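Local coordinates for protein SSD1 (Saccharomyces cerevisiae S288C, PDB 7AM1) that binds mRNA and represses translation as a non-enzymatic pseudonuclease of the RNase II family, and is implicated in control of the G1 phase of the cell cycle, at residues I511-L522 with D605-K613; F588-Y597 with V619-L627. All coordinates share one frame; numbering follows the deposited sequence.

Contact 1. Residues I511-L522 with D605-K613; sequences INDPEATLLPTL and DELIKGVLK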
ATOM      1  N   ILE A 511       3.178  21.124   7.803  1.00 42.37           N
ATOM      2  CA  ILE A 511       2.022  20.742   8.610  1.00 43.98           C
ATOM      3  C   ILE A 511       1.553  21.890   9.499  1.00 44.36           C
ATOM      4  O   ILE A 511       0.670  21.702  10.340  1.00 43.40           O
ATOM      5  CB  ILE A 511       2.302  19.488   9.474  1.00 44.82           C
ATOM      6  CG1 ILE A 511       3.391  19.747  10.521  1.00 46.08           C
ATOM      7  CG2 ILE A 511       2.671  18.312   8.587  1.00 43.85           C
ATOM      8  CD1 ILE A 511       3.367  18.746  11.671  1.00 46.49           C
ATOM      9  N   ASN A 512       2.146  23.074   9.341  1.00 47.73           N
ATOM     10  CA  ASN A 512       1.636  24.279  10.001  1.00 50.70           C
ATOM     11  C   ASN A 512       1.710  24.166  11.524  1.00 51.17           C
ATOM     12  O   ASN A 512       0.808  24.599  12.244  1.00 51.25           O
ATOM     13  CB  ASN A 512       0.202  24.563   9.543  1.00 53.18           C
ATOM     14  CG  ASN A 512      -0.253  25.957   9.888  1.00 55.96           C
ATOM     15  OD1 ASN A 512       0.531  26.900   9.837  1.00 59.33           O
ATOM     16  ND2 ASN A 512      -1.525  26.099  10.240  1.00 55.16           N
ATOM     17  N   ASP A 513       2.804  23.594  12.022  1.00 50.91           N
ATOM     18  CA  ASP A 513       3.029  23.443  13.460  1.00 52.27           C
ATOM     19  C   ASP A 513       4.461  23.861  13.772  1.00 51.01           C
ATOM     20  O   ASP A 513       5.388  23.041  13.649  1.00 48.77           O
ATOM     21  CB  ASP A 513       2.769  22.011  13.914  1.00 53.82           C
ATOM     22  CG  ASP A 513       2.843  21.860  15.421  1.00 55.56           C
ATOM     23  OD1 ASP A 513       3.017  22.889  16.104  1.00 57.09           O
ATOM     24  OD2 ASP A 513       2.742  20.720  15.921  1.00 55.12           O
ATOM     25  N   PRO A 514       4.684  25.119  14.176  1.00 53.66           N
ATOM     26  CA  PRO A 514       6.066  25.595  14.371  1.00 56.42           C
ATOM     27  C   PRO A 514       6.924  24.718  15.268  1.00 60.00           C
ATOM     28  O   PRO A 514       8.127  24.582  15.017  1.00 61.33           O
ATOM     29  CB  PRO A 514       5.857  26.987  14.988  1.00 57.58           C
ATOM     30  CG  PRO A 514       4.554  27.439  14.455  1.00 56.99           C
ATOM     31  CD  PRO A 514       3.699  26.198  14.377  1.00 54.81           C
ATOM     32  N   GLU A 515       6.347  24.130  16.312  1.00 61.86           N
ATOM     33  CA  GLU A 515       7.104  23.343  17.276  1.00 64.64           C
ATOM     34  C   GLU A 515       7.236  21.877  16.880  1.00 60.20           C
ATOM     35  O   GLU A 515       7.706  21.071  17.689  1.00 58.79           O
ATOM     36  CB  GLU A 515       6.454  23.453  18.657  1.00 71.60           C
ATOM     37  CG  GLU A 515       6.296  24.882  19.157  1.00 78.42           C
ATOM     38  CD  GLU A 515       7.617  25.620  19.236  1.00 83.92           C
ATOM     39  OE1 GLU A 515       7.763  26.667  18.567  1.00 85.89           O
ATOM     40  OE2 GLU A 515       8.515  25.145  19.963  1.00 85.99           O
ATOM     41  N   ALA A 516       6.849  21.516  15.659  1.00 57.86           N
ATOM     42  CA  ALA A 516       6.779  20.111  15.282  1.00 55.02           C
ATOM     43  C   ALA A 516       8.156  19.461  15.303  1.00 53.74           C
ATOM     44  O   ALA A 516       9.158  20.064  14.906  1.00 54.53           O
ATOM     45  CB  ALA A 516       6.162  19.971  13.888  1.00 53.21           C
ATOM     46  N   THR A 517       8.195  18.219  15.771  1.00 51.51           N
ATOM     47  CA  THR A 517       9.372  17.366  15.691  1.00 49.58           C
ATOM     48  C   THR A 517       9.143  16.314  14.613  1.00 46.21           C
ATOM     49  O   THR A 517       8.006  15.915  14.349  1.00 46.31           O
ATOM     50  CB  THR A 517       9.661  16.692  17.033  1.00 50.98           C
ATOM     51  OG1 THR A 517       8.539  15.891  17.420  1.00 52.75           O
ATOM     52  CG2 THR A 517       9.928  17.734  18.100  1.00 52.23           C
ATOM     53  N   LEU A 518      10.234  15.874  13.980  1.00 43.93           N
ATOM     54  CA  LEU A 518      10.105  14.971  12.839  1.00 43.67           C
ATOM     55  C   LEU A 518       9.488  13.636  13.240  1.00 43.16           C
ATOM     56  O   LEU A 518       8.833  12.988  12.418  1.00 42.93           O
ATOM     57  CB  LEU A 518      11.466  14.764  12.177  1.00 44.75           C
ATOM     58  CG  LEU A 518      12.021  15.994  11.457  1.00 45.93           C
ATOM     59  CD1 LEU A 518      13.492  15.811  11.115  1.00 47.32           C
ATOM     60  CD2 LEU A 518      11.218  16.285  10.195  1.00 44.58           C
ATOM     61  N   LEU A 519       9.677  13.209  14.489  1.00 43.45           N
ATOM     62  CA  LEU A 519       8.964  12.042  14.992  1.00 43.04           C
ATOM     63  C   LEU A 519       7.994  12.476  16.090  1.00 45.29           C
ATOM     64  O   LEU A 519       8.280  13.421  16.829  1.00 45.30           O
ATOM     65  CB  LEU A 519       9.925  10.988  15.552  1.00 43.09           C
ATOM     66  CG  LEU A 519      10.930  10.382  14.570  1.00 43.81           C
ATOM     67  CD1 LEU A 519      11.851   9.394  15.269  1.00 44.99           C
ATOM     68  CD2 LEU A 519      10.220   9.707  13.422  1.00 44.33           C
ATOM     69  N   PRO A 520       6.835  11.812  16.230  1.00 47.91           N
ATOM     70  CA  PRO A 520       6.386  10.649  15.456  1.00 48.09           C
ATOM     71  C   PRO A 520       5.979  11.000  14.024  1.00 45.24           C
ATOM     72  O   PRO A 520       5.641  12.147  13.736  1.00 45.19           O
ATOM     73  CB  PRO A 520       5.183  10.144  16.261  1.00 49.16           C
ATOM     74  CG  PRO A 520       4.634  11.372  16.901  1.00 49.58           C
ATOM     75  CD  PRO A 520       5.824  12.237  17.218  1.00 49.42           C
ATOM     76  N   THR A 521       6.001  10.006  13.143  1.00 42.13           N
ATOM     77  CA  THR A 521       5.714  10.192  11.728  1.00 39.15           C
ATOM     78  C   THR A 521       4.538   9.306  11.326  1.00 37.27           C
ATOM     79  O   THR A 521       4.086   8.444  12.086  1.00 37.03           O
ATOM     80  CB  THR A 521       6.963   9.886  10.886  1.00 39.17           C
ATOM     81  OG1 THR A 521       6.790  10.379   9.551  1.00 37.81           O
ATOM     82  CG2 THR A 521       7.248   8.383  10.853  1.00 39.83           C
ATOM     83  N   LEU A 522       4.023   9.539  10.125  1.00 35.86           N
ATOM     84  CA  LEU A 522       2.829   8.852   9.636  1.00 35.35           C
ATOM     85  C   LEU A 522       3.250   7.957   8.475  1.00 35.08           C
ATOM     86  O   LEU A 522       3.211   8.356   7.309  1.00 35.01           O
ATOM     87  CB  LEU A 522       1.761   9.856   9.238  1.00 36.31           C
ATOM     88  CG  LEU A 522       1.292  10.765  10.379  1.00 38.69           C
ATOM     89  CD1 LEU A 522       0.319  11.815   9.854  1.00 39.83           C
ATOM     90  CD2 LEU A 522       0.658   9.949  11.518  1.00 40.77           C
ATOM     91  N   ASP A 605      -4.726  19.945   7.817  1.00 51.74           N
ATOM     92  CA  ASP A 605      -3.962  20.669   8.824  1.00 50.93           C
ATOM     93  C   ASP A 605      -4.337  20.226  10.234  1.00 49.21           C
ATOM     94  O   ASP A 605      -3.504  19.693  10.976  1.00 48.45           O
ATOM     95  CB  ASP A 605      -4.203  22.173   8.626  1.00 53.69           C
ATOM     96  CG  ASP A 605      -3.435  23.036   9.604  1.00 56.69           C
ATOM     97  OD1 ASP A 605      -3.294  22.637  10.774  1.00 57.97           O
ATOM     98  OD2 ASP A 605      -2.988  24.132   9.205  1.00 58.34           O
ATOM     99  N   GLU A 606      -5.590  20.453  10.628  1.00 49.83           N
ATOM    100  CA  GLU A 606      -5.987  20.182  12.006  1.00 51.92           C
ATOM    101  C   GLU A 606      -6.115  18.689  12.277  1.00 50.60           C
ATOM    102  O   GLU A 606      -5.852  18.241  13.398  1.00 52.12           O
ATOM    103  CB  GLU A 606      -7.301  20.897  12.316  1.00 56.50           C
ATOM    104  CG  GLU A 606      -7.194  22.416  12.234  1.00 61.06           C
ATOM    105  CD  GLU A 606      -6.211  22.986  13.242  1.00 64.59           C
ATOM    106  OE1 GLU A 606      -5.990  22.344  14.290  1.00 65.44           O
ATOM    107  OE2 GLU A 606      -5.645  24.068  12.978  1.00 66.35           O
ATOM    108  N   LEU A 607      -6.508  17.906  11.272  1.00 48.05           N
ATOM    109  CA  LEU A 607      -6.665  16.469  11.471  1.00 47.76           C
ATOM    110  C   LEU A 607      -5.324  15.818  11.791  1.00 46.87           C
ATOM    111  O   LEU A 607      -5.196  15.074  12.772  1.00 46.12           O
ATOM    112  CB  LEU A 607      -7.298  15.846  10.226  1.00 48.41           C
ATOM    113  CG  LEU A 607      -7.995  14.496  10.417  1.00 49.93           C
ATOM    114  CD1 LEU A 607      -8.820  14.139   9.183  1.00 50.86           C
ATOM    115  CD2 LEU A 607      -6.976  13.414  10.723  1.00 49.43           C
ATOM    116  N   ILE A 608      -4.305  16.104  10.978  1.00 47.45           N
ATOM    117  CA  ILE A 608      -2.982  15.520  11.183  1.00 47.98           C
ATOM    118  C   ILE A 608      -2.406  15.966  12.522  1.00 47.82           C
ATOM    119  O   ILE A 608      -1.776  15.178  13.239  1.00 47.97           O
ATOM    120  CB  ILE A 608      -2.051  15.916  10.021  1.00 50.40           C
ATOM    121  CG1 ILE A 608      -2.476  15.233   8.717  1.00 52.17           C
ATOM    122  CG2 ILE A 608      -0.591  15.605  10.359  1.00 49.81           C
ATOM    123  CD1 ILE A 608      -2.584  13.752   8.788  1.00 53.27           C
ATOM    124  N   LYS A 609      -2.597  17.240  12.873  1.00 46.80           N
ATOM    125  CA  LYS A 609      -2.118  17.731  14.160  1.00 47.93           C
ATOM    126  C   LYS A 609      -2.788  16.994  15.312  1.00 49.86           C
ATOM    127  O   LYS A 609      -2.148  16.705  16.330  1.00 48.73           O
ATOM    128  CB  LYS A 609      -2.379  19.233  14.273  1.00 49.46           C
ATOM    129  CG  LYS A 609      -1.477  20.097  13.410  1.00 50.42           C
ATOM    130  CD  LYS A 609      -1.756  21.574  13.650  1.00 53.03           C
ATOM    131  CE  LYS A 609      -1.093  22.432  12.597  1.00 54.59           C
ATOM    132  NZ  LYS A 609      -1.648  23.824  12.559  1.00 56.70           N
ATOM    133  N   GLY A 610      -4.077  16.678  15.168  1.00 55.11           N
ATOM    134  CA  GLY A 610      -4.767  15.940  16.212  1.00 56.36           C
ATOM    135  C   GLY A 610      -4.203  14.548  16.408  1.00 53.83           C
ATOM    136  O   GLY A 610      -4.031  14.089  17.540  1.00 55.67           O
ATOM    137  N   VAL A 611      -3.883  13.866  15.306  1.00 46.30           N
ATOM    138  CA  VAL A 611      -3.296  12.534  15.393  1.00 43.09           C
ATOM    139  C   VAL A 611      -1.905  12.609  16.010  1.00 42.25           C
ATOM    140  O   VAL A 611      -1.579  11.858  16.938  1.00 41.78           O
ATOM    141  CB  VAL A 611      -3.267  11.873  14.002  1.00 41.18           C
ATOM    142  CG1 VAL A 611      -2.573  10.526  14.058  1.00 40.95           C
ATOM    143  CG2 VAL A 611      -4.684  11.701  13.459  1.00 40.72           C
ATOM    144  N   LEU A 612      -1.066  13.521  15.509  1.00 44.02           N
ATOM    145  CA  LEU A 612       0.304  13.629  15.999  1.00 45.45           C
ATOM    146  C   LEU A 612       0.370  14.015  17.473  1.00 47.45           C
ATOM    147  O   LEU A 612       1.386  13.748  18.123  1.00 47.27           O
ATOM    148  CB  LEU A 612       1.084  14.637  15.150  1.00 46.70           C
ATOM    149  CG  LEU A 612       1.289  14.231  13.686  1.00 45.79           C
ATOM    150  CD1 LEU A 612       1.983  15.339  12.926  1.00 46.22           C
ATOM    151  CD2 LEU A 612       2.089  12.944  13.568  1.00 44.26           C
ATOM    152  N   LYS A 613      -0.686  14.631  18.018  1.00 50.43           N
ATOM    153  CA  LYS A 613      -0.696  15.016  19.427  1.00 53.47           C
ATOM    154  C   LYS A 613      -0.862  13.825  20.367  1.00 51.60           C
ATOM    155  O   LYS A 613      -0.578  13.954  21.563  1.00 51.78           O
ATOM    156  CB  LYS A 613      -1.837  16.001  19.708  1.00 59.04           C
ATOM    157  CG  LYS A 613      -1.432  17.457  19.838  1.00 63.79           C
ATOM    158  CD  LYS A 613      -2.196  18.138  20.972  1.00 67.72           C
TER
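The backbone carbonyl of Asn512 accepts a hydrogen bond from the ammonium group of Lys609, NZ to O 2.6 Å, with the donor standing 44° out of the carbonyl plane. Lys609 reaches it from the side of its helix on a chain extended beyond CG. On the same residue, Asn512 ND2 gives a hydrogen bond to the syn lone pair of Asp605 OD2 at 2.7 Å, a bent bond (N-H...O angle 142°) with the amide nearly perpendicular to the carboxylate. With CG anti to the backbone N (chi1 -165°), the Asn512 side chain extends toward the helix to make this bond. An alanine in place of Asp605 would probably leave the Asn512 amide without its acceptor, free to turn. Beyond this polar end the contact is apolar. Ile511 CD1 meets Leu612 CD1 tip to tip at 3.9 Å, while Leu522 lays CD1 against Ile608 CD1 (3.6 Å) and CD2 against Leu612 CD2 (3.9 Å). Tyr507 of helix 495-510 also packs on Leu612. Asn512, with positive phi, is the C-prime residue of a Schellman motif ending that helix; through the Asn512 bonds, helix 604-612 meets this capped end and the loop that follows it, within the RNB domain.

Contact 2. Residues F588-Y597 with V619-L627; sequences FRKKIQNFGY and VRVGIEILL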
ATOM      1  N   PHE A 588     -14.946   8.208  10.040  1.00 48.48           N
ATOM      2  CA  PHE A 588     -13.699   8.350  10.783  1.00 45.26           C
ATOM      3  C   PHE A 588     -13.889   9.240  12.002  1.00 44.76           C
ATOM      4  O   PHE A 588     -13.412   8.923  13.099  1.00 44.45           O
ATOM      5  CB  PHE A 588     -12.612   8.916   9.867  1.00 43.79           C
ATOM      6  CG  PHE A 588     -11.350   9.290  10.588  1.00 42.76           C
ATOM      7  CD1 PHE A 588     -10.423   8.324  10.933  1.00 41.75           C
ATOM      8  CD2 PHE A 588     -11.089  10.609  10.918  1.00 43.78           C
ATOM      9  CE1 PHE A 588      -9.258   8.665  11.599  1.00 41.54           C
ATOM     10  CE2 PHE A 588      -9.924  10.957  11.585  1.00 43.66           C
ATOM     11  CZ  PHE A 588      -9.009   9.982  11.926  1.00 42.25           C
ATOM     12  N   ARG A 589     -14.570  10.372  11.823  1.00 43.72           N
ATOM     13  CA  ARG A 589     -14.790  11.285  12.938  1.00 46.38           C
ATOM     14  C   ARG A 589     -15.602  10.620  14.041  1.00 47.87           C
ATOM     15  O   ARG A 589     -15.290  10.772  15.227  1.00 46.26           O
ATOM     16  CB  ARG A 589     -15.489  12.550  12.444  1.00 50.19           C
ATOM     17  CG  ARG A 589     -15.605  13.623  13.503  1.00 55.83           C
ATOM     18  CD  ARG A 589     -16.174  14.922  12.947  1.00 61.22           C
ATOM     19  NE  ARG A 589     -16.327  15.918  14.004  1.00 67.07           N
ATOM     20  CZ  ARG A 589     -15.337  16.675  14.472  1.00 71.26           C
ATOM     21  NH1 ARG A 589     -14.111  16.558  13.977  1.00 70.66           N
ATOM     22  NH2 ARG A 589     -15.573  17.550  15.440  1.00 74.85           N
ATOM     23  N   LYS A 590     -16.652   9.882  13.674  1.00 53.66           N
ATOM     24  CA  LYS A 590     -17.443   9.183  14.680  1.00 56.28           C
ATOM     25  C   LYS A 590     -16.584   8.203  15.468  1.00 54.72           C
ATOM     26  O   LYS A 590     -16.720   8.089  16.691  1.00 55.73           O
ATOM     27  CB  LYS A 590     -18.614   8.455  14.023  1.00 57.24           C
ATOM     28  CG  LYS A 590     -19.608   9.381  13.347  1.00 58.37           C
ATOM     29  N   LYS A 591     -15.685   7.491  14.784  1.00 50.90           N
ATOM     30  CA  LYS A 591     -14.831   6.528  15.469  1.00 50.26           C
ATOM     31  C   LYS A 591     -13.959   7.215  16.516  1.00 51.23           C
ATOM     32  O   LYS A 591     -13.938   6.811  17.685  1.00 51.28           O
ATOM     33  CB  LYS A 591     -13.968   5.777  14.453  1.00 48.55           C
ATOM     34  CG  LYS A 591     -14.737   4.795  13.582  1.00 49.29           C
ATOM     35  CD  LYS A 591     -13.875   4.281  12.436  1.00 48.91           C
ATOM     36  CE  LYS A 591     -14.640   3.311  11.550  1.00 49.05           C
ATOM     37  NZ  LYS A 591     -13.779   2.761  10.464  1.00 47.95           N
ATOM     38  N   ILE A 592     -13.228   8.258  16.116  1.00 52.27           N
ATOM     39  CA  ILE A 592     -12.310   8.896  17.054  1.00 51.46           C
ATOM     40  C   ILE A 592     -13.075   9.604  18.163  1.00 49.80           C
ATOM     41  O   ILE A 592     -12.559   9.770  19.277  1.00 50.92           O
ATOM     42  CB  ILE A 592     -11.364   9.862  16.318  1.00 52.67           C
ATOM     43  CG1 ILE A 592     -12.139  11.017  15.686  1.00 54.57           C
ATOM     44  CG2 ILE A 592     -10.583   9.108  15.258  1.00 51.30           C
ATOM     45  CD1 ILE A 592     -11.247  12.094  15.112  1.00 55.29           C
ATOM     46  N   GLN A 593     -14.302  10.047  17.886  1.00 45.03           N
ATOM     47  CA  GLN A 593     -15.114  10.643  18.940  1.00 48.47           C
ATOM     48  C   GLN A 593     -15.554   9.586  19.946  1.00 50.74           C
ATOM     49  O   GLN A 593     -15.563   9.837  21.157  1.00 49.18           O
ATOM     50  CB  GLN A 593     -16.311  11.368  18.329  1.00 51.80           C
ATOM     51  CG  GLN A 593     -15.939  12.709  17.711  1.00 56.85           C
ATOM     52  CD  GLN A 593     -17.142  13.489  17.219  1.00 62.68           C
ATOM     53  OE1 GLN A 593     -18.192  12.917  16.922  1.00 65.47           O
ATOM     54  NE2 GLN A 593     -17.000  14.808  17.146  1.00 64.28           N
ATOM     55  N   ASN A 594     -15.909   8.390  19.468  1.00 57.55           N
ATOM     56  CA  ASN A 594     -16.171   7.290  20.387  1.00 61.68           C
ATOM     57  C   ASN A 594     -14.940   7.000  21.236  1.00 61.67           C
ATOM     58  O   ASN A 594     -15.056   6.676  22.424  1.00 64.80           O
ATOM     59  CB  ASN A 594     -16.595   6.038  19.618  1.00 62.15           C
ATOM     60  CG  ASN A 594     -17.941   6.197  18.938  1.00 63.24           C
ATOM     61  OD1 ASN A 594     -18.729   7.076  19.289  1.00 64.88           O
ATOM     62  ND2 ASN A 594     -18.223   5.328  17.971  1.00 62.30           N
ATOM     63  N   PHE A 595     -13.747   7.126  20.646  1.00 56.95           N
ATOM     64  CA  PHE A 595     -12.515   6.952  21.405  1.00 54.97           C
ATOM     65  C   PHE A 595     -12.329   8.044  22.454  1.00 57.23           C
ATOM     66  O   PHE A 595     -11.565   7.847  23.404  1.00 59.35           O
ATOM     67  CB  PHE A 595     -11.299   6.950  20.471  1.00 51.09           C
ATOM     68  CG  PHE A 595     -11.244   5.781  19.519  1.00 47.74           C
ATOM     69  CD1 PHE A 595     -11.981   4.629  19.745  1.00 47.60           C
ATOM     70  CD2 PHE A 595     -10.429   5.837  18.400  1.00 44.82           C
ATOM     71  CE1 PHE A 595     -11.912   3.562  18.869  1.00 45.92           C
ATOM     72  CE2 PHE A 595     -10.358   4.777  17.521  1.00 43.60           C
ATOM     73  CZ  PHE A 595     -11.100   3.636  17.756  1.00 44.25           C
ATOM     74  N   GLY A 596     -13.006   9.182  22.303  1.00 56.11           N
ATOM     75  CA  GLY A 596     -12.861  10.303  23.212  1.00 57.66           C
ATOM     76  C   GLY A 596     -12.068  11.468  22.663  1.00 59.43           C
ATOM     77  O   GLY A 596     -11.848  12.441  23.397  1.00 59.43           O
ATOM     78  N   TYR A 597     -11.640  11.414  21.407  1.00 63.45           N
ATOM     79  CA  TYR A 597     -10.915  12.508  20.773  1.00 67.10           C
ATOM     80  C   TYR A 597     -11.888  13.335  19.944  1.00 71.46           C
ATOM     81  O   TYR A 597     -12.588  12.796  19.080  1.00 70.53           O
ATOM     82  CB  TYR A 597      -9.788  11.974  19.885  1.00 65.21           C
ATOM     83  CG  TYR A 597      -8.735  11.187  20.632  1.00 64.79           C
ATOM     84  CD1 TYR A 597      -8.862   9.817  20.815  1.00 65.14           C
ATOM     85  CD2 TYR A 597      -7.612  11.815  21.148  1.00 64.28           C
ATOM     86  CE1 TYR A 597      -7.898   9.098  21.498  1.00 65.28           C
ATOM     87  CE2 TYR A 597      -6.646  11.107  21.828  1.00 64.35           C
ATOM     88  CZ  TYR A 597      -6.791   9.751  22.002  1.00 65.21           C
ATOM     89  OH  TYR A 597      -5.821   9.051  22.685  1.00 66.04           O
ATOM     90  N   VAL A 619      -2.588   3.998  20.368  1.00 39.18           N
ATOM     91  CA  VAL A 619      -3.760   4.732  19.904  1.00 39.23           C
ATOM     92  C   VAL A 619      -3.419   5.550  18.665  1.00 39.87           C
ATOM     93  O   VAL A 619      -4.180   5.575  17.688  1.00 39.05           O
ATOM     94  CB  VAL A 619      -4.310   5.624  21.032  1.00 41.18           C
ATOM     95  CG1 VAL A 619      -5.540   6.379  20.548  1.00 42.32           C
ATOM     96  CG2 VAL A 619      -4.624   4.790  22.268  1.00 42.62           C
ATOM     97  N   ARG A 620      -2.270   6.227  18.678  1.00 41.71           N
ATOM     98  CA  ARG A 620      -1.881   7.039  17.532  1.00 41.71           C
ATOM     99  C   ARG A 620      -1.780   6.192  16.270  1.00 41.77           C
ATOM    100  O   ARG A 620      -2.229   6.607  15.195  1.00 40.29           O
ATOM    101  CB  ARG A 620      -0.553   7.736  17.819  1.00 41.59           C
ATOM    102  CG  ARG A 620      -0.204   8.818  16.810  1.00 40.16           C
ATOM    103  CD  ARG A 620       1.058   9.563  17.212  1.00 40.73           C
ATOM    104  NE  ARG A 620       2.225   8.688  17.256  1.00 40.81           N
ATOM    105  CZ  ARG A 620       2.810   8.248  18.367  1.00 44.73           C
ATOM    106  NH1 ARG A 620       2.361   8.600  19.567  1.00 46.74           N
ATOM    107  NH2 ARG A 620       3.864   7.453  18.270  1.00 46.39           N
ATOM    108  N   VAL A 621      -1.196   4.999  16.384  1.00 43.66           N
ATOM    109  CA  VAL A 621      -1.098   4.103  15.239  1.00 44.34           C
ATOM    110  C   VAL A 621      -2.479   3.626  14.817  1.00 40.89           C
ATOM    111  O   VAL A 621      -2.805   3.592  13.624  1.00 39.02           O
ATOM    112  CB  VAL A 621      -0.169   2.922  15.576  1.00 49.06           C
ATOM    113  CG1 VAL A 621      -0.343   1.791  14.560  1.00 49.86           C
ATOM    114  CG2 VAL A 621       1.277   3.395  15.630  1.00 50.76           C
ATOM    115  N   GLY A 622      -3.317   3.265  15.790  1.00 40.12           N
ATOM    116  CA  GLY A 622      -4.650   2.795  15.469  1.00 38.98           C
ATOM    117  C   GLY A 622      -5.470   3.838  14.740  1.00 38.84           C
ATOM    118  O   GLY A 622      -6.159   3.530  13.765  1.00 39.40           O
ATOM    119  N   ILE A 623      -5.403   5.090  15.193  1.00 37.81           N
ATOM    120  CA  ILE A 623      -6.163   6.146  14.532  1.00 39.21           C
ATOM    121  C   ILE A 623      -5.609   6.407  13.135  1.00 38.34           C
ATOM    122  O   ILE A 623      -6.370   6.670  12.194  1.00 37.27           O
ATOM    123  CB  ILE A 623      -6.179   7.414  15.407  1.00 41.47           C
ATOM    124  CG1 ILE A 623      -7.001   7.119  16.672  1.00 44.03           C
ATOM    125  CG2 ILE A 623      -6.730   8.613  14.622  1.00 40.69           C
ATOM    126  CD1 ILE A 623      -7.210   8.304  17.591  1.00 45.33           C
ATOM    127  N   GLU A 624      -4.288   6.309  12.960  1.00 38.75           N
ATOM    128  CA  GLU A 624      -3.735   6.443  11.617  1.00 38.47           C
ATOM    129  C   GLU A 624      -4.259   5.340  10.704  1.00 37.33           C
ATOM    130  O   GLU A 624      -4.586   5.595   9.537  1.00 36.34           O
ATOM    131  CB  GLU A 624      -2.206   6.419  11.647  1.00 37.93           C
ATOM    132  CG  GLU A 624      -1.587   6.709  10.277  1.00 37.13           C
ATOM    133  CD  GLU A 624      -0.082   6.524  10.238  1.00 36.71           C
ATOM    134  OE1 GLU A 624       0.517   6.212  11.288  1.00 37.01           O
ATOM    135  OE2 GLU A 624       0.498   6.669   9.141  1.00 36.38           O
ATOM    136  N   ILE A 625      -4.337   4.105  11.210  1.00 37.94           N
ATOM    137  CA  ILE A 625      -4.884   3.015  10.404  1.00 37.04           C
ATOM    138  C   ILE A 625      -6.293   3.367   9.945  1.00 36.09           C
ATOM    139  O   ILE A 625      -6.630   3.238   8.763  1.00 36.30           O
ATOM    140  CB  ILE A 625      -4.855   1.686  11.187  1.00 39.06           C
ATOM    141  CG1 ILE A 625      -3.415   1.177  11.326  1.00 38.57           C
ATOM    142  CG2 ILE A 625      -5.725   0.637  10.494  1.00 40.37           C
ATOM    143  CD1 ILE A 625      -3.244   0.038  12.338  1.00 38.98           C
ATOM    144  N   LEU A 626      -7.129   3.852  10.868  1.00 35.35           N
ATOM    145  CA  LEU A 626      -8.492   4.233  10.511  1.00 37.16           C
ATOM    146  C   LEU A 626      -8.503   5.331   9.452  1.00 36.24           C
ATOM    147  O   LEU A 626      -9.285   5.275   8.495  1.00 36.37           O
ATOM    148  CB  LEU A 626      -9.249   4.686  11.759  1.00 40.43           C
ATOM    149  CG  LEU A 626      -9.441   3.629  12.850  1.00 42.71           C
ATOM    150  CD1 LEU A 626     -10.170   4.220  14.044  1.00 44.56           C
ATOM    151  CD2 LEU A 626     -10.182   2.419  12.321  1.00 43.38           C
ATOM    152  N   LEU A 627      -7.648   6.343   9.613  1.00 36.10           N
ATOM    153  CA  LEU A 627      -7.578   7.421   8.632  1.00 38.04           C
ATOM    154  C   LEU A 627      -7.119   6.896   7.279  1.00 36.74           C
ATOM    155  O   LEU A 627      -7.703   7.228   6.242  1.00 37.25           O
ATOM    156  CB  LEU A 627      -6.638   8.514   9.139  1.00 39.40           C
ATOM    157  CG  LEU A 627      -6.396   9.692   8.198  1.00 41.88           C
ATOM    158  CD1 LEU A 627      -7.706  10.376   7.858  1.00 44.32           C
ATOM    159  CD2 LEU A 627      -5.425  10.671   8.823  1.00 42.17           C
TER
HETATM  160  O   HOH W   1     -12.073   4.982   9.332  1.00 51.57           O
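Two antiparallel helices of the RNB domain, 582-595 and 617-629, pack side by side here, their short segments 10.4 Å apart at closest approach and 162° between their directions. Phe588 fills one end of the interface. Its CG lies anti to the backbone N (chi1 171°), which carries the ring across to the other helix, where CE1 comes within 3.6 Å of Leu627 CB. Leu627 CD1 sits over the ring centre in a CH-pi contact, 4.3 Å from the centroid, and Ile592 CG2 covers the opposite face toward its rim. The carbonyl O of Ile623 lies at the ring edge.

Ile623 is the middle of the contact and divides its branches among several partners. CG2 touches Ile592 CG2 at 3.9 Å as well as the end of the Phe588 ring, CG1 meets the edge of Phe595, and CD1 rests obliquely against Tyr597. Leu626 comes at Phe595 from the opposite direction, its CD1 3.5 Å from CE2. Tyr597, whose backbone N closes the Schellman motif at Gly596 by bonding to Ile592 O, brings its OH to 3.4 Å from Val619 CG1. Leu607 and Val611 of helix 604-612 close one side of the interface, and Leu739 and Gln740 of strand 732-741 another.

No hydrogen bond joins the two segments directly. The extended Lys591 chain passes obliquely over Leu626, its CD nearest to Leu626 CD1, and a water links its NZ (3.0 Å) to the Leu626 carbonyl O (2.9 Å). The pairing therefore depends on the fit of aromatic rings against branched aliphatic groups, while the lysine pairs its hydrocarbon part with leucine and hands its ammonium group to water.

Overall arrangement
Both contacts lie in the RNB domain, their centres about 15 Å apart, and they meet through consecutive helices: 582-595, 604-612 and 617-629 follow one another along the chain. Contact 2 joins the first and third of these and is buried, with aromatic and aliphatic packing and a single water bridge. Contact 1 sets the loop 511-522 against the middle helix and is only partly buried, combining an apolar patch with direct hydrogen bonds near its exposed end. The two contacts touch where Leu607 packs on Leu627 and Pro520 on Arg620. Glu624, turned from the contact 2 interface, packs against Leu522 and accepts a hydrogen bond from Leu524 N.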